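Local structure of membrane-bound lytic murein transglycosylase (Agrobacterium tumefaciens, 2PNW) at residues A275-P280 with L321-G326; Q189-L194 with R203-A208. The protein probably cleaves the glycan strands of peptidoglycan in the cell wall, acting as a lytic transglycosylase of the MltA type. One frame throughout, in Å; residues are numbered along the deposited sequence.

Contact 1 (A275-P280 with L321-G326); sequences AAAKVP and LALDTG. With SO4 (sulfate ion), chain B.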
loop_
_atom_site.group_PDB
_atom_site.type_symbol
_atom_site.label_atom_id
_atom_site.label_comp_id
_atom_site.label_asym_id
_atom_site.label_seq_id
_atom_site.Cartn_x
_atom_site.Cartn_y
_atom_site.Cartn_z
ATOM N N ALA A 275 5.763 0.091 -5.476
ATOM C CA ALA A 275 4.902 -0.752 -4.651
ATOM C C ALA A 275 4.340 -1.927 -5.451
ATOM O O ALA A 275 5.010 -2.435 -6.366
ATOM C CB ALA A 275 3.805 0.071 -3.975
ATOM N N ALA A 276 3.140 -2.380 -5.103
ATOM C CA ALA A 276 2.686 -3.694 -5.591
ATOM C C ALA A 276 2.405 -3.710 -7.097
ATOM O O ALA A 276 2.501 -4.759 -7.735
ATOM C CB ALA A 276 1.449 -4.194 -4.785
ATOM N N ALA A 277 2.078 -2.554 -7.675
ATOM C CA ALA A 277 1.891 -2.446 -9.131
ATOM C C ALA A 277 3.225 -2.233 -9.878
ATOM O O ALA A 277 3.248 -2.046 -11.099
ATOM C CB ALA A 277 0.884 -1.339 -9.469
ATOM N N LYS A 278 4.332 -2.292 -9.133
ATOM C CA LYS A 278 5.692 -2.274 -9.672
ATOM C C LYS A 278 6.117 -0.958 -10.324
ATOM O O LYS A 278 7.103 -0.926 -11.064
ATOM C CB LYS A 278 5.928 -3.467 -10.642
ATOM C CG LYS A 278 5.481 -4.811 -10.093
ATOM C CD LYS A 278 6.213 -5.116 -8.776
ATOM C CE LYS A 278 6.344 -6.615 -8.515
ATOM N NZ LYS A 278 5.111 -7.344 -8.845
ATOM N N VAL A 279 5.379 0.113 -10.033
ATOM C CA VAL A 279 5.683 1.472 -10.517
ATOM C C VAL A 279 5.710 2.453 -9.326
ATOM O O VAL A 279 5.154 2.144 -8.254
ATOM C CB VAL A 279 4.672 1.948 -11.583
ATOM C CG1 VAL A 279 4.673 1.017 -12.833
ATOM C CG2 VAL A 279 3.269 2.076 -11.016
ATOM N N PRO A 280 6.390 3.618 -9.488
ATOM C CA PRO A 280 6.449 4.586 -8.373
ATOM C C PRO A 280 5.072 5.114 -8.018
ATOM O O PRO A 280 4.253 5.402 -8.907
ATOM C CB PRO A 280 7.303 5.727 -8.925
ATOM C CG PRO A 280 8.058 5.112 -10.116
ATOM C CD PRO A 280 7.165 4.063 -10.669
ATOM N N LEU A 321 -5.149 6.344 -9.200
ATOM C CA LEU A 321 -4.905 5.047 -9.809
ATOM C C LEU A 321 -4.631 4.028 -8.726
ATOM O O LEU A 321 -3.997 4.342 -7.716
ATOM C CB LEU A 321 -3.734 5.087 -10.789
ATOM C CG LEU A 321 -3.933 5.979 -12.029
ATOM C CD1 LEU A 321 -2.584 6.201 -12.682
ATOM C CD2 LEU A 321 -4.906 5.329 -13.000
ATOM N N ALA A 322 -5.111 2.803 -8.948
ATOM C CA ALA A 322 -4.860 1.694 -8.009
ATOM C C ALA A 322 -3.446 1.180 -8.219
ATOM O O ALA A 322 -3.192 0.459 -9.178
ATOM C CB ALA A 322 -5.872 0.566 -8.246
ATOM N N LEU A 323 -2.517 1.568 -7.346
ATOM C CA LEU A 323 -1.107 1.269 -7.592
ATOM C C LEU A 323 -0.465 0.469 -6.449
ATOM O O LEU A 323 0.740 0.231 -6.454
ATOM C CB LEU A 323 -0.326 2.576 -7.831
ATOM C CG LEU A 323 -0.686 3.284 -9.159
ATOM C CD1 LEU A 323 0.042 4.602 -9.176
ATOM C CD2 LEU A 323 -0.298 2.425 -10.357
ATOM N N ASP A 324 -1.269 0.040 -5.471
ATOM C CA ASP A 324 -0.694 -0.720 -4.355
ATOM C C ASP A 324 -1.769 -1.570 -3.689
ATOM O O ASP A 324 -2.931 -1.496 -4.047
ATOM C CB ASP A 324 -0.058 0.241 -3.321
ATOM C CG ASP A 324 0.972 -0.455 -2.402
ATOM O OD1 ASP A 324 1.375 -1.642 -2.642
ATOM O OD2 ASP A 324 1.393 0.210 -1.429
ATOM N N THR A 325 -1.362 -2.399 -2.736
ATOM C CA THR A 325 -2.323 -3.162 -1.942
ATOM C C THR A 325 -1.757 -3.239 -0.523
ATOM O O THR A 325 -0.634 -2.786 -0.271
ATOM C CB THR A 325 -2.610 -4.575 -2.562
ATOM O OG1 THR A 325 -3.690 -5.219 -1.861
ATOM C CG2 THR A 325 -1.351 -5.475 -2.540
ATOM N N GLY A 326 -2.547 -3.761 0.408
ATOM C CA GLY A 326 -2.080 -3.945 1.781
ATOM C C GLY A 326 -2.959 -4.981 2.436
ATOM O O GLY A 326 -4.127 -5.146 2.051
HETATM S S SO4 B . 4.245 -10.243 -8.032
HETATM O O1 SO4 B . 5.296 -10.049 -7.024
HETATM O O2 SO4 B . 4.634 -9.595 -9.286
HETATM O O3 SO4 B . 4.057 -11.678 -8.269
HETATM O O4 SO4 B . 2.986 -9.648 -7.564
HETATM O O HOH W 1 3.334 0.423 -7.489
#
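Asp-324 reaches from strand 316-324 into a type I beta turn running from Ala-275 to Lys-278. Its CG stands anti to the backbone N (chi1 -160°) and so comes close to Ala-275 CB, at 3.3 Å; that methyl lies nearly as close to both carboxylate oxygens. OD1 accepts a hydrogen bond from Ala-276 N at 3.1 Å, the donor standing above the carboxylate plane, 51° out of it. The same oxygen takes a second, weak bond from Thr-325 N, the next residue along. Ala-276 CB touches both OD1 and, at 3.8 Å, the methyl CG2 of Thr-325. The hydroxyl of Thr-325 is engaged elsewhere, with Val-289 O.

One residue back, Leu-323 offers the turn both its carbonyl and its side chain. Ala-277 N donates a weak bond to Leu-323 O at 3.3 Å, and a water donates to this oxygen at 2.8 Å. That water also donates to Val-279 O at 2.6 Å and accepts weakly from Ala-275 N and Ala-277 N, tying both sides of the turn to the strand through Leu-323 O. Beside this polar cluster, Leu-323 and Val-279 cross at about a right angle, Leu-323 CD2 meeting Val-279 CG2 at 3.6 Å. Ala-277 CB lies 4.0 Å from Leu-323 CD2. Ile-35 and Thr-34 of helix 28-39 touch this apolar patch.

Two acceptors, Asp-324 OD1 and Leu-323 O, thus hold the loop by one direct N-H bond each, the second weak, with the water adding another link, while Thr-325 N steadies OD1. Backbone N-H groups and a water, not regular strand pairing, meet one carboxylate oxygen and one carbonyl, beside the apolar patch of Val-279 and Leu-323.

Contact 2 (Q189-L194 with R203-A208); sequences QGAARL and RITYAA
Ala-192 and Ile-204 form the hydrogen-bonded pair of an antiparallel beta hairpin, strands 191-195 and 201-209, within the MltA-specific insert domain. Ala-192 N donates to Ile-204 O, and Ile-204 N returns a bond to Ala-192 O at 3.0 Å, nearly straight at 171°. The flanking pairs, Ala-191 with Thr-205 and Arg-193 with Arg-203, are non-hydrogen-bonded. Beyond them Tyr-206 N donates to Gly-190 O at 2.9 Å. Gly-190, with positive phi, is the residue where the chain leaves helix 180-189, so the hairpin begins directly at a helix end.

The face carrying Ala-192 and Ile-204 is apolar. Ile-204 CG1 lies between the backbone N and the carbonyl carbon (chi1 60°) and meets Ala-192 CB at 4.0 Å. Leu-194 crosses Ile-204 at about a right angle: Leu-194 CD1 touches Ile-204 CG2 at 3.7 Å, and Leu-194 CD2 touches Ile-204 CD1 at 3.8 Å. Val-108 and Phe-261, from strands 96-109 and 259-263, extend this packing beyond the hairpin.

On the face of Ala-191 and Thr-205 the two arginine side chains cross at a slant. Arg-193 CD sits over one face of the Arg-203 guanidinium, 4.0 Å from NE, and the two guanidinium planes are turned 73° apart. Their like charges keep some distance, Arg-193 NH1 to Arg-203 NH1 being 5.1 Å. Arg-203 NE has a salt bridge to Glu-103, and Arg-193 a long, weak ion pair with Glu-105; these acids probably offset the repulsion. Farther along this face, the Thr-205 hydroxyl bonds to Ile-274 O.

Past the paired residues, Ala-207 and Ala-208 make a classic beta bulge opposite Phe-260, and the chain curls so that Ala-208 N stands 3.7 Å above the centre of the Tyr-206 ring.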
loop_
_atom_site.group_PDB
_atom_site.type_symbol
_atom_site.label_atom_id
_atom_site.label_comp_id
_atom_site.label_asym_id
_atom_site.label_seq_id
_atom_site.Cartn_x
_atom_site.Cartn_y
_atom_site.Cartn_z
ATOM N N GLN A 189 3.857 0.513 6.579
ATOM C CA GLN A 189 3.715 1.283 5.324
ATOM C C GLN A 189 4.224 0.470 4.114
ATOM O O GLN A 189 3.666 0.584 3.000
ATOM C CB GLN A 189 4.467 2.621 5.380
ATOM C CG GLN A 189 4.115 3.575 6.548
ATOM C CD GLN A 189 2.656 3.590 6.906
ATOM O OE1 GLN A 189 1.826 4.100 6.164
ATOM N NE2 GLN A 189 2.328 3.034 8.072
ATOM N N GLY A 190 5.308 -0.282 4.321
ATOM C CA GLY A 190 5.878 -1.144 3.263
ATOM C C GLY A 190 7.017 -0.493 2.480
ATOM O O GLY A 190 7.500 -1.083 1.534
ATOM N N ALA A 191 7.456 0.707 2.882
ATOM C CA ALA A 191 8.572 1.381 2.208
ATOM C C ALA A 191 9.129 2.460 3.115
ATOM O O ALA A 191 8.446 2.888 4.060
ATOM C CB ALA A 191 8.088 2.009 0.901
ATOM N N ALA A 192 10.344 2.926 2.824
ATOM C CA ALA A 192 10.883 4.050 3.587
ATOM C C ALA A 192 12.003 4.695 2.825
ATOM O O ALA A 192 12.628 4.051 1.977
ATOM C CB ALA A 192 11.427 3.555 4.930
ATOM N N ARG A 193 12.272 5.954 3.169
ATOM C CA ARG A 193 13.527 6.604 2.787
ATOM C C ARG A 193 14.480 6.554 3.976
ATOM O O ARG A 193 14.212 7.166 4.995
ATOM C CB ARG A 193 13.253 8.053 2.378
ATOM C CG ARG A 193 12.304 8.144 1.206
ATOM C CD ARG A 193 12.496 9.367 0.323
ATOM N NE ARG A 193 13.085 10.511 1.029
ATOM C CZ ARG A 193 13.919 11.371 0.452
ATOM N NH1 ARG A 193 14.263 11.200 -0.824
ATOM N NH2 ARG A 193 14.418 12.392 1.142
ATOM N N LEU A 194 15.573 5.803 3.857
ATOM C CA LEU A 194 16.541 5.678 4.941
ATOM C C LEU A 194 17.546 6.834 4.851
ATOM O O LEU A 194 18.111 7.080 3.765
ATOM C CB LEU A 194 17.279 4.334 4.849
ATOM C CG LEU A 194 16.448 3.043 4.770
ATOM C CD1 LEU A 194 17.388 1.851 4.836
ATOM C CD2 LEU A 194 15.428 3.020 5.950
ATOM N N ARG A 203 16.525 4.191 -0.594
ATOM C CA ARG A 203 15.106 3.876 -0.524
ATOM C C ARG A 203 14.962 2.370 -0.392
ATOM O O ARG A 203 15.699 1.630 -1.047
ATOM C CB ARG A 203 14.411 4.342 -1.796
ATOM C CG ARG A 203 13.862 5.755 -1.715
ATOM C CD ARG A 203 12.753 5.746 -2.719
ATOM N NE ARG A 203 11.679 6.671 -2.461
ATOM C CZ ARG A 203 11.412 7.706 -3.222
ATOM N NH1 ARG A 203 12.195 7.982 -4.269
ATOM N NH2 ARG A 203 10.377 8.476 -2.923
ATOM N N ILE A 204 14.029 1.912 0.450
ATOM C CA ILE A 204 13.757 0.474 0.569
ATOM C C ILE A 204 12.266 0.268 0.338
ATOM O O ILE A 204 11.461 1.164 0.600
ATOM C CB ILE A 204 14.201 -0.113 1.940
ATOM C CG1 ILE A 204 13.446 0.597 3.096
ATOM C CG2 ILE A 204 15.759 -0.019 2.094
ATOM C CD1 ILE A 204 13.688 -0.033 4.560
ATOM N N THR A 205 11.901 -0.926 -0.137
ATOM C CA THR A 205 10.506 -1.244 -0.375
ATOM C C THR A 205 10.308 -2.744 -0.135
ATOM O O THR A 205 11.275 -3.521 -0.160
ATOM C CB THR A 205 10.101 -0.851 -1.837
ATOM O OG1 THR A 205 8.683 -0.948 -1.988
ATOM C CG2 THR A 205 10.812 -1.742 -2.842
ATOM N N TYR A 206 9.057 -3.130 0.103
ATOM C CA TYR A 206 8.693 -4.520 0.382
ATOM C C TYR A 206 9.336 -5.472 -0.655
ATOM O O TYR A 206 9.220 -5.235 -1.876
ATOM C CB TYR A 206 7.164 -4.634 0.324
ATOM C CG TYR A 206 6.648 -6.049 0.364
ATOM C CD1 TYR A 206 6.285 -6.649 1.568
ATOM C CD2 TYR A 206 6.540 -6.804 -0.811
ATOM C CE1 TYR A 206 5.823 -7.988 1.601
ATOM C CE2 TYR A 206 6.067 -8.140 -0.789
ATOM C CZ TYR A 206 5.711 -8.714 0.421
ATOM O OH TYR A 206 5.252 -10.017 0.450
ATOM N N ALA A 207 9.978 -6.532 -0.170
ATOM C CA ALA A 207 10.440 -7.632 -1.025
ATOM C C ALA A 207 9.730 -8.944 -0.759
ATOM O O ALA A 207 9.461 -9.700 -1.700
ATOM C CB ALA A 207 11.957 -7.837 -0.846
ATOM N N ALA A 208 9.502 -9.252 0.527
ATOM C CA ALA A 208 8.885 -10.511 0.935
ATOM C C ALA A 208 8.473 -10.361 2.390
ATOM O O ALA A 208 8.664 -9.294 2.971
ATOM C CB ALA A 208 9.890 -11.684 0.786
#

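How the contacts relate
Both contacts are partly buried, and each belongs to a different region of the protein: contact 2 to the insert domain, contact 1 to strand 316-324 of the 3D domain and a loop before strand 286-288. Contact 1 lies deeper, its centre about 7 Å from the centre of the chain against about 11 Å for contact 2, and none of its touching residues is exposed, whereas contact 2 includes the exposed Tyr-206. Contact 2 is a local hairpin held by reciprocal backbone bonds; contact 1 joins parts far more distant in sequence, through a carboxylate and a water. Ile-274, which adjoins Ala-275 in the loop, joins the two sites.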